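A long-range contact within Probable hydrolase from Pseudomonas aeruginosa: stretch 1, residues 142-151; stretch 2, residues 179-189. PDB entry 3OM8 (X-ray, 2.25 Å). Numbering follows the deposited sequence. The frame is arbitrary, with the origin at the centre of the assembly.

Stretch 1 142-151: AVLQAEDMSE
Stretch 2 179-189: MLMATNRHGLA

Two helix–loop–helix segments meet here, burying 582 Å² in all, with Arg-185 as the main link. In stretch 1 Val-143 and Leu-144 are helical, a loop follows through Ala-146 to Asp-148, and a new helix begins at Ser-150; in stretch 2 the loop after Met-181 leads to a helix from Arg-185. The register sets Leu-144 CA 6.0 Å from Arg-185 CA and Met-149 CA 5.4 Å from Met-181 CA.

Carbonyls of a last helical turn and a loop often lack backbone donors, and the guanidinium of Arg-185 (chi1 p, chi2 t, chi3 p, chi4 -157°) supplies several at once. Arg-185 NH1 donates to Leu-144 O (2.7 Å) and Ala-146 O (2.8 Å); Arg-185 NH2 donates to Ala-146 O (3.0 Å) and Glu-147 O (3.3 Å). These three acceptors lie near the guanidinium plane, while Met-149 CE covers one face, 3.9 Å from Arg-185 NH2.

Met-149, Val-143, Leu-188 and Ala-189 are buried, where apolar side chains need no polar partner. Selenomethionine Met-149 (m, m, p) points toward stretch 2, its flexible chain bringing Met-149 SE 4.0 Å from Leu-188 CD1 (Leu-188 m, t); Met-181 SE (m, m, m) lies 4.3 Å from Met-149 CB. Val-143 (p) places CG2 3.7 Å from Leu-188 CD1 and CG1 4.0 Å from the small Ala-189 CB, which Leu-144 CD2 (m, t) also approaches at 4.0 Å.

Local bonds shape both loops: Ser-150 N donates to Asp-148 OD2 (2.9 Å), Thr-183 OG1 to Met-179 O (2.8 Å), and His-186 N to the capping Asn-184 OD1 (2.8 Å).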

ATOM      1  N   ALA B 142       1.493  -3.044  35.444  1.00 55.06           N
ATOM      2  CA  ALA B 142       2.502  -4.092  35.334  1.00 58.48           C
ATOM      3  C   ALA B 142       3.938  -3.563  35.249  1.00 58.28           C
ATOM      4  O   ALA B 142       4.840  -4.128  35.864  1.00 55.16           O
ATOM      5  CB  ALA B 142       2.201  -4.995  34.120  1.00 55.16           C
ATOM      6  N   VAL B 143       4.165  -2.516  34.459  1.00 51.37           N
ATOM      7  CA  VAL B 143       5.514  -1.958  34.358  1.00 49.93           C
ATOM      8  C   VAL B 143       5.960  -1.305  35.680  1.00 54.30           C
ATOM      9  O   VAL B 143       7.113  -1.446  36.085  1.00 59.71           O
ATOM     10  CB  VAL B 143       5.686  -0.976  33.148  1.00 50.44           C
ATOM     11  CG1 VAL B 143       4.926   0.331  33.366  1.00 43.97           C
ATOM     12  CG2 VAL B 143       7.155  -0.685  32.909  1.00 49.52           C
ATOM     13  N   LEU B 144       5.050  -0.608  36.356  1.00 56.19           N
ATOM     14  CA  LEU B 144       5.369  -0.000  37.658  1.00 58.46           C
ATOM     15  C   LEU B 144       5.784  -1.017  38.729  1.00 59.90           C
ATOM     16  O   LEU B 144       6.616  -0.724  39.581  1.00 58.95           O
ATOM     17  CB  LEU B 144       4.198   0.837  38.184  1.00 58.58           C
ATOM     18  CG  LEU B 144       3.876   2.107  37.402  1.00 62.70           C
ATOM     19  CD1 LEU B 144       2.615   2.743  37.957  1.00 58.70           C
ATOM     20  CD2 LEU B 144       5.046   3.079  37.450  1.00 59.84           C
ATOM     21  N   GLN B 145       5.209  -2.211  38.681  1.00 57.51           N
ATOM     22  CA  GLN B 145       5.449  -3.213  39.715  1.00 56.83           C
ATOM     23  C   GLN B 145       6.616  -4.150  39.413  1.00 61.62           C
ATOM     24  O   GLN B 145       7.001  -4.941  40.259  1.00 65.68           O
ATOM     25  CB  GLN B 145       4.174  -4.017  39.968  1.00 49.20           C
ATOM     26  CG  GLN B 145       3.081  -3.175  40.575  1.00 56.26           C
ATOM     27  CD  GLN B 145       3.499  -2.636  41.938  1.00 61.82           C
ATOM     28  OE1 GLN B 145       4.219  -3.305  42.677  1.00 64.84           O
ATOM     29  NE2 GLN B 145       3.061  -1.423  42.269  1.00 58.81           N
ATOM     30  N   ALA B 146       7.188  -4.057  38.217  1.00 62.37           N
ATOM     31  CA  ALA B 146       8.225  -4.999  37.806  1.00 59.14           C
ATOM     32  C   ALA B 146       9.481  -4.922  38.659  1.00 58.92           C
ATOM     33  O   ALA B 146       9.880  -3.845  39.100  1.00 63.28           O
ATOM     34  CB  ALA B 146       8.582  -4.783  36.356  1.00 51.77           C
ATOM     35  N   GLU B 147      10.115  -6.067  38.881  1.00 57.31           N
ATOM     36  CA  GLU B 147      11.415  -6.062  39.541  1.00 65.36           C
ATOM     37  C   GLU B 147      12.358  -5.258  38.648  1.00 67.93           C
ATOM     38  O   GLU B 147      12.895  -4.234  39.070  1.00 67.68           O
ATOM     39  CB  GLU B 147      11.941  -7.482  39.766  1.00 66.63           C
ATOM     40  CG  GLU B 147      12.491  -7.737  41.160  1.00 87.55           C
ATOM     41  CD  GLU B 147      11.393  -8.014  42.184  1.00 99.38           C
ATOM     42  OE1 GLU B 147      10.489  -8.826  41.886  1.00103.46           O
ATOM     43  OE2 GLU B 147      11.433  -7.424  43.286  1.00101.16           O
ATOM     44  N   ASP B 148      12.533  -5.712  37.407  1.00 64.14           N
ATOM     45  CA  ASP B 148      13.323  -4.975  36.410  1.00 67.89           C
ATOM     46  C   ASP B 148      12.631  -4.948  35.037  1.00 69.59           C
ATOM     47  O   ASP B 148      11.560  -5.529  34.866  1.00 69.78           O
ATOM     48  CB  ASP B 148      14.724  -5.576  36.283  1.00 70.08           C
ATOM     49  CG  ASP B 148      14.700  -7.016  35.799  1.00 77.57           C
ATOM     50  OD1 ASP B 148      15.591  -7.791  36.205  1.00 78.42           O
ATOM     51  OD2 ASP B 148      13.790  -7.376  35.016  1.00 76.59           O
HETATM   52  N   MSE B 149      13.249  -4.283  34.061  1.00 71.15           N
HETATM   53  CA  MSE B 149      12.645  -4.145  32.734  1.00 72.43           C
HETATM   54  C   MSE B 149      12.840  -5.353  31.793  1.00 67.34           C
HETATM   55  O   MSE B 149      12.497  -5.275  30.617  1.00 69.88           O
HETATM   56  CB  MSE B 149      13.123  -2.859  32.048  1.00 74.83           C
HETATM   57  CG  MSE B 149      12.693  -1.557  32.729  1.00 76.10           C
HETATM   58 SE   MSE B 149      10.757  -1.311  32.931  0.78 75.86          SE
HETATM   59  CE  MSE B 149      10.503  -2.303  34.604  1.00 56.74           C
ATOM     60  N   SER B 150      13.357  -6.463  32.317  1.00 64.52           N
ATOM     61  CA  SER B 150      13.592  -7.675  31.524  1.00 61.91           C
ATOM     62  C   SER B 150      12.359  -8.263  30.841  1.00 62.01           C
ATOM     63  O   SER B 150      12.354  -8.431  29.626  1.00 53.61           O
ATOM     64  CB  SER B 150      14.262  -8.757  32.362  1.00 67.07           C
ATOM     65  OG  SER B 150      15.591  -8.390  32.663  1.00 76.56           O
ATOM     66  N   GLU B 151      11.332  -8.609  31.609  1.00 63.93           N
ATOM     67  CA  GLU B 151      10.130  -9.169  30.996  1.00 65.07           C
ATOM     68  C   GLU B 151       9.461  -8.149  30.082  1.00 64.09           C
ATOM     69  O   GLU B 151       8.836  -8.505  29.067  1.00 63.82           O
ATOM     70  CB  GLU B 151       9.133  -9.657  32.042  1.00 64.58           C
ATOM     71  CG  GLU B 151       7.954 -10.404  31.427  1.00 70.11           C
ATOM     72  CD  GLU B 151       8.341 -11.787  30.926  1.00 77.94           C
ATOM     73  OE1 GLU B 151       9.512 -12.190  31.111  1.00 81.99           O
ATOM     74  OE2 GLU B 151       7.469 -12.476  30.359  1.00 78.64           O
HETATM   75  N   MSE B 179      18.327  -0.372  24.934  1.00 51.47           N
HETATM   76  CA  MSE B 179      17.549   0.859  25.057  1.00 49.60           C
HETATM   77  C   MSE B 179      16.382   0.655  26.000  1.00 52.72           C
HETATM   78  O   MSE B 179      16.065   1.521  26.816  1.00 51.79           O
HETATM   79  CB  MSE B 179      17.000   1.302  23.701  1.00 49.80           C
HETATM   80  CG  MSE B 179      18.050   1.732  22.695  1.00 55.69           C
HETATM   81 SE   MSE B 179      17.255   2.206  20.953  0.81 66.66          SE
HETATM   82  CE  MSE B 179      18.901   2.752  20.070  1.00 64.37           C
ATOM     83  N   LEU B 180      15.729  -0.490  25.854  1.00 52.81           N
ATOM     84  CA  LEU B 180      14.599  -0.844  26.689  1.00 52.69           C
ATOM     85  C   LEU B 180      15.036  -1.008  28.143  1.00 51.52           C
ATOM     86  O   LEU B 180      14.448  -0.403  29.039  1.00 51.94           O
ATOM     87  CB  LEU B 180      13.941  -2.122  26.161  1.00 51.65           C
ATOM     88  CG  LEU B 180      13.115  -1.868  24.894  1.00 55.07           C
ATOM     89  CD1 LEU B 180      12.892  -3.138  24.061  1.00 54.34           C
ATOM     90  CD2 LEU B 180      11.790  -1.196  25.263  1.00 56.10           C
HETATM   91  N   MSE B 181      16.082  -1.804  28.356  1.00 52.81           N
HETATM   92  CA  MSE B 181      16.625  -2.071  29.685  1.00 57.79           C
HETATM   93  C   MSE B 181      17.056  -0.803  30.434  1.00 61.95           C
HETATM   94  O   MSE B 181      17.165  -0.806  31.654  1.00 65.99           O
HETATM   95  CB  MSE B 181      17.811  -3.041  29.599  1.00 60.39           C
HETATM   96  CG  MSE B 181      17.469  -4.478  29.203  1.00 58.47           C
HETATM   97 SE   MSE B 181      16.263  -5.397  30.434  0.74 88.40          SE
HETATM   98  CE  MSE B 181      17.341  -5.314  32.055  1.00148.49           C
ATOM     99  N   ALA B 182      17.306   0.276  29.701  1.00 59.93           N
ATOM    100  CA  ALA B 182      17.737   1.523  30.315  1.00 55.10           C
ATOM    101  C   ALA B 182      16.601   2.526  30.365  1.00 55.79           C
ATOM    102  O   ALA B 182      16.816   3.700  30.674  1.00 55.99           O
ATOM    103  CB  ALA B 182      18.901   2.106  29.551  1.00 48.33           C
ATOM    104  N   THR B 183      15.395   2.072  30.041  1.00 52.91           N
ATOM    105  CA  THR B 183      14.242   2.960  30.052  1.00 52.06           C
ATOM    106  C   THR B 183      13.551   2.955  31.420  1.00 52.02           C
ATOM    107  O   THR B 183      13.144   1.907  31.931  1.00 50.44           O
ATOM    108  CB  THR B 183      13.230   2.623  28.939  1.00 49.72           C
ATOM    109  OG1 THR B 183      13.815   2.913  27.659  1.00 55.30           O
ATOM    110  CG2 THR B 183      11.980   3.473  29.090  1.00 47.40           C
ATOM    111  N   ASN B 184      13.426   4.134  32.014  1.00 54.02           N
ATOM    112  CA  ASN B 184      12.812   4.232  33.334  1.00 56.11           C
ATOM    113  C   ASN B 184      11.323   3.917  33.257  1.00 52.50           C
ATOM    114  O   ASN B 184      10.641   4.342  32.322  1.00 53.59           O
ATOM    115  CB  ASN B 184      13.039   5.619  33.929  1.00 56.17           C
ATOM    116  CG  ASN B 184      12.474   5.748  35.315  1.00 55.49           C
ATOM    117  OD1 ASN B 184      11.259   5.851  35.495  1.00 53.30           O
ATOM    118  ND2 ASN B 184      13.353   5.747  36.308  1.00 54.81           N
ATOM    119  N   ARG B 185      10.827   3.175  34.239  1.00 46.99           N
ATOM    120  CA  ARG B 185       9.464   2.665  34.198  1.00 44.48           C
ATOM    121  C   ARG B 185       8.425   3.770  34.150  1.00 51.28           C
ATOM    122  O   ARG B 185       7.295   3.535  33.725  1.00 50.77           O
ATOM    123  CB  ARG B 185       9.190   1.746  35.389  1.00 45.41           C
ATOM    124  CG  ARG B 185       9.131   2.453  36.739  1.00 43.47           C
ATOM    125  CD  ARG B 185       9.108   1.429  37.869  1.00 44.59           C
ATOM    126  NE  ARG B 185      10.261   0.537  37.811  1.00 43.06           N
ATOM    127  CZ  ARG B 185      10.293  -0.675  38.352  1.00 49.44           C
ATOM    128  NH1 ARG B 185       9.231  -1.141  38.989  1.00 41.58           N
ATOM    129  NH2 ARG B 185      11.384  -1.423  38.254  1.00 52.14           N
ATOM    130  N   HIS B 186       8.797   4.965  34.599  1.00 53.09           N
ATOM    131  CA  HIS B 186       7.864   6.086  34.590  1.00 51.55           C
ATOM    132  C   HIS B 186       7.736   6.711  33.195  1.00 52.70           C
ATOM    133  O   HIS B 186       6.691   7.258  32.844  1.00 56.68           O
ATOM    134  CB  HIS B 186       8.255   7.131  35.640  1.00 48.03           C
ATOM    135  CG  HIS B 186       8.142   6.627  37.047  1.00 47.66           C
ATOM    136  ND1 HIS B 186       6.953   6.630  37.743  1.00 42.88           N
ATOM    137  CD2 HIS B 186       9.057   6.061  37.867  1.00 38.40           C
ATOM    138  CE1 HIS B 186       7.141   6.094  38.934  1.00 43.31           C
ATOM    139  NE2 HIS B 186       8.411   5.744  39.037  1.00 50.02           N
ATOM    140  N   GLY B 187       8.806   6.635  32.409  1.00 50.00           N
ATOM    141  CA  GLY B 187       8.743   7.040  31.013  1.00 50.61           C
ATOM    142  C   GLY B 187       7.744   6.178  30.253  1.00 49.44           C
ATOM    143  O   GLY B 187       6.862   6.689  29.560  1.00 48.08           O
ATOM    144  N   LEU B 188       7.881   4.864  30.399  1.00 46.98           N
ATOM    145  CA  LEU B 188       6.944   3.909  29.821  1.00 48.89           C
ATOM    146  C   LEU B 188       5.514   4.123  30.318  1.00 51.94           C
ATOM    147  O   LEU B 188       4.579   4.242  29.526  1.00 52.98           O
ATOM    148  CB  LEU B 188       7.378   2.483  30.149  1.00 45.55           C
ATOM    149  CG  LEU B 188       8.745   2.058  29.625  1.00 42.75           C
ATOM    150  CD1 LEU B 188       8.991   0.594  29.942  1.00 42.52           C
ATOM    151  CD2 LEU B 188       8.798   2.290  28.136  1.00 36.59           C
ATOM    152  N   ALA B 189       5.345   4.152  31.634  1.00 47.82           N
ATOM    153  CA  ALA B 189       4.023   4.315  32.227  1.00 50.41           C
ATOM    154  C   ALA B 189       3.371   5.609  31.761  1.00 49.69           C
ATOM    155  O   ALA B 189       2.199   5.624  31.406  1.00 54.27           O
ATOM    156  CB  ALA B 189       4.103   4.263  33.772  1.00 40.44           C
TER